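Local coordinates for protein endo-beta-1,4-glucanase (Ampullaria crossean, PDB 5XBU) that probably hydrolyses internal beta-1,4-glucosidic bonds of cellulose, as a snail endoglucanase of glycoside hydrolase family 45, at residues Y64-G68 with G69-W73. Residues are numbered along the deposited sequence; the frame is centred on the assembly and turned at random. Where two conformers were deposited one is given.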
ATOM      1  N   TYR A  64      -5.719  -1.467   7.452  1.00  8.66           N
ATOM      2  CA  TYR A  64      -5.184  -2.688   6.864  1.00  8.82           C
ATOM      3  C   TYR A  64      -3.842  -3.040   7.486  1.00  8.93           C
ATOM      4  O   TYR A  64      -3.595  -4.197   7.840  1.00  9.57           O
ATOM      5  CB  TYR A  64      -5.073  -2.602   5.330  1.00  8.90           C
ATOM      6  CG  TYR A  64      -4.397  -3.817   4.763  1.00  9.11           C
ATOM      7  CD1 TYR A  64      -5.004  -5.068   4.790  1.00  9.76           C
ATOM      8  CD2 TYR A  64      -3.110  -3.736   4.270  1.00 10.33           C
ATOM      9  CE1 TYR A  64      -4.355  -6.194   4.337  1.00 10.73           C
ATOM     10  CE2 TYR A  64      -2.447  -4.850   3.833  1.00 12.03           C
ATOM     11  CZ  TYR A  64      -3.055  -6.082   3.856  1.00 11.61           C
ATOM     12  OH  TYR A  64      -2.338  -7.160   3.407  1.00 13.84           O
ATOM     13  N   PHE A  65      -2.953  -2.047   7.612  1.00  8.78           N
ATOM     14  CA  PHE A  65      -1.642  -2.272   8.209  1.00  9.24           C
ATOM     15  C   PHE A  65      -1.718  -3.082   9.493  1.00  9.07           C
ATOM     16  O   PHE A  65      -0.910  -3.999   9.687  1.00  9.39           O
ATOM     17  CB  PHE A  65      -0.982  -0.923   8.473  1.00  9.61           C
ATOM     18  CG  PHE A  65       0.319  -1.022   9.188  1.00  9.62           C
ATOM     19  CD1 PHE A  65       1.470  -1.328   8.502  1.00 10.09           C
ATOM     20  CD2 PHE A  65       0.414  -0.784  10.556  1.00 10.25           C
ATOM     21  CE1 PHE A  65       2.690  -1.408   9.159  1.00 10.70           C
ATOM     22  CE2 PHE A  65       1.613  -0.865  11.207  1.00 10.78           C
ATOM     23  CZ  PHE A  65       2.771  -1.195  10.506  1.00 11.14           C
ATOM     24  N   ASP A  66      -2.657  -2.734  10.375  1.00  9.46           N
ATOM     25  CA  ASP A  66      -2.785  -3.417  11.662  1.00 10.03           C
ATOM     26  C   ASP A  66      -4.058  -4.233  11.775  1.00 10.21           C
ATOM     27  O   ASP A  66      -4.516  -4.489  12.892  1.00 10.76           O
ATOM     28  CB  ASP A  66      -2.664  -2.460  12.840  1.00 10.76           C
ATOM     29  CG  ASP A  66      -2.366  -3.190  14.147  1.00 11.30           C
ATOM     30  OD1 ASP A  66      -1.666  -4.242  14.109  1.00 11.74           O
ATOM     31  OD2 ASP A  66      -2.853  -2.708  15.191  1.00 11.70           O
ATOM     32  N   ASP A  67      -4.632  -4.673  10.656  1.00 10.50           N
ATOM     33  CA  ASP A  67      -5.783  -5.581  10.671  1.00 11.46           C
ATOM     34  C   ASP A  67      -6.880  -5.133  11.642  1.00 11.51           C
ATOM     35  O   ASP A  67      -7.343  -5.901  12.492  1.00 12.29           O
ATOM     36  CB  ASP A  67      -5.365  -7.027  10.962  1.00 13.07           C
ATOM     37  CG  ASP A  67      -6.505  -8.016  10.810  1.00 14.69           C
ATOM     38  OD1 ASP A  67      -7.364  -7.812   9.922  1.00 15.64           O
ATOM     39  OD2 ASP A  67      -6.530  -9.004  11.569  1.00 15.98           O
ATOM     40  N   GLY A  68      -7.282  -3.864  11.529  1.00 10.91           N
ATOM     41  CA  GLY A  68      -8.326  -3.273  12.343  1.00 11.30           C
ATOM     42  C   GLY A  68      -7.850  -2.510  13.563  1.00 11.54           C
ATOM     43  O   GLY A  68      -8.617  -1.721  14.122  1.00 12.34           O
ATOM     44  N   GLY A  69      -6.610  -2.734  13.979  1.00 11.91           N
ATOM     45  CA  GLY A  69      -6.016  -2.038  15.100  1.00 12.05           C
ATOM     46  C   GLY A  69      -5.436  -0.684  14.726  1.00 11.79           C
ATOM     47  O   GLY A  69      -5.538  -0.225  13.582  1.00 12.07           O
ATOM     48  N   SER A  70      -4.838  -0.041  15.732  0.57 12.24           N
ATOM     49  CA  SER A  70      -4.218   1.269  15.613  0.57 13.02           C
ATOM     50  C   SER A  70      -2.730   1.222  15.885  0.57 13.24           C
ATOM     51  O   SER A  70      -2.097   2.286  15.974  0.57 13.74           O
ATOM     52  CB  SER A  70      -4.861   2.273  16.564  0.57 13.92           C
ATOM     53  OG  SER A  70      -4.740   1.812  17.897  0.57 14.56           O
ATOM     54  N   ASN A  71      -2.153   0.027  15.991  0.57 13.45           N
ATOM     55  CA  ASN A  71      -0.718  -0.064  16.211  0.57 14.40           C
ATOM     56  C   ASN A  71       0.035   0.423  14.995  0.57 14.37           C
ATOM     57  O   ASN A  71      -0.252   0.041  13.855  0.57 14.32           O
ATOM     58  CB  ASN A  71      -0.287  -1.483  16.529  0.57 15.62           C
ATOM     59  CG  ASN A  71      -0.588  -1.868  17.950  0.57 17.03           C
ATOM     60  OD1 ASN A  71      -0.658  -1.023  18.854  0.57 18.16           O
ATOM     61  ND2 ASN A  71      -0.754  -3.161  18.168  0.57 17.95           N
ATOM     62  N   LEU A  72       0.999   1.285  15.250  1.00 14.64           N
ATOM     63  CA  LEU A  72       1.853   1.790  14.193  1.00 15.76           C
ATOM     64  C   LEU A  72       3.285   1.287  14.321  1.00 15.96           C
ATOM     65  O   LEU A  72       4.178   1.827  13.676  1.00 17.19           O
ATOM     66  CB  LEU A  72       1.782   3.316  14.149  1.00 16.96           C
ATOM     67  CG  LEU A  72       0.433   3.899  13.725  1.00 18.39           C
ATOM     68  CD1 LEU A  72       0.519   5.403  13.856  1.00 18.90           C
ATOM     69  CD2 LEU A  72       0.002   3.497  12.312  1.00 19.06           C
ATOM     70  N   TRP A  73       3.522   0.280  15.146  1.00 15.49           N
ATOM     71  CA  TRP A  73       4.800  -0.415  15.246  1.00 14.92           C
ATOM     72  C   TRP A  73       4.487  -1.902  15.210  1.00 13.77           C
ATOM     73  O   TRP A  73       3.677  -2.383  16.011  1.00 14.78           O
ATOM     74  CB  TRP A  73       5.520  -0.050  16.546  1.00 15.72           C
ATOM     75  CG  TRP A  73       6.771  -0.834  16.791  1.00 15.79           C
ATOM     76  CD1 TRP A  73       6.952  -1.809  17.721  1.00 16.42           C
ATOM     77  CD2 TRP A  73       8.010  -0.703  16.096  1.00 15.69           C
ATOM     78  NE1 TRP A  73       8.230  -2.304  17.655  1.00 16.65           N
ATOM     79  CE2 TRP A  73       8.902  -1.633  16.666  1.00 16.11           C
ATOM     80  CE3 TRP A  73       8.459   0.109  15.048  1.00 16.03           C
ATOM     81  CZ2 TRP A  73      10.203  -1.774  16.213  1.00 16.25           C
ATOM     82  CZ3 TRP A  73       9.752  -0.030  14.609  1.00 16.49           C
ATOM     83  CH2 TRP A  73      10.607  -0.961  15.193  1.00 16.40           C
TER
HETATM   84  O   HOH W   1      -0.209  -5.119  16.171  1.00 23.62           O
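With its CG anti to the backbone N (chi1 -162°), D66 brings OD2 to the backbone N-H and CB of N71, across the turn that follows helix 62-65. OD2 accepts that N-H at 2.9 Å from N of N71. The donor approaches from above the carboxylate plane, and the bond is moderately bent, 147° at the hydrogen. The same OD2 lies 3.1 Å from CB of N71, whose amide sits beside the carboxylate, the two planes turned 39° against each other. A water donates to OD1 of D66 and, in the modelled conformer of N71, accepts from ND2, a less certain link; OD1 also takes the backbone N of K76.

The chain reverses here through a type I' turn from D66 to G69, closed by G69 N donating to D66 O at 2.9 Å. This turn opens the loop from helix 62-65 to strand 81-86, in a domain assigned to the double-psi beta-barrel clan. It overlaps a Schellman motif that ends the helix: D67, at positive phi, is the C-prime residue, with G68 N bonded to R63 O and D67 N to Y64 O. At G68, a side chain would jam against the preceding carbonyl O; at G69, a CB would clash with OD2 of D66. F65 lies alongside the returning chain, its CE2 at the ring edge 3.4 Å from the carbonyl O of N71, in the plane of the ring. That oxygen is buried here without a hydrogen-bond partner, so the polarised C-H edge probably offers it modest compensation. An alanine in place of D66 is likely to leave the N-H groups of N71 and K76 without their carboxylate acceptor, and the water without OD1, freeing the 69-73 loop to shift. One carboxylate thus ties a helix end to two later points of the loop, its negative charge probably stabilised by those N-H groups and by water.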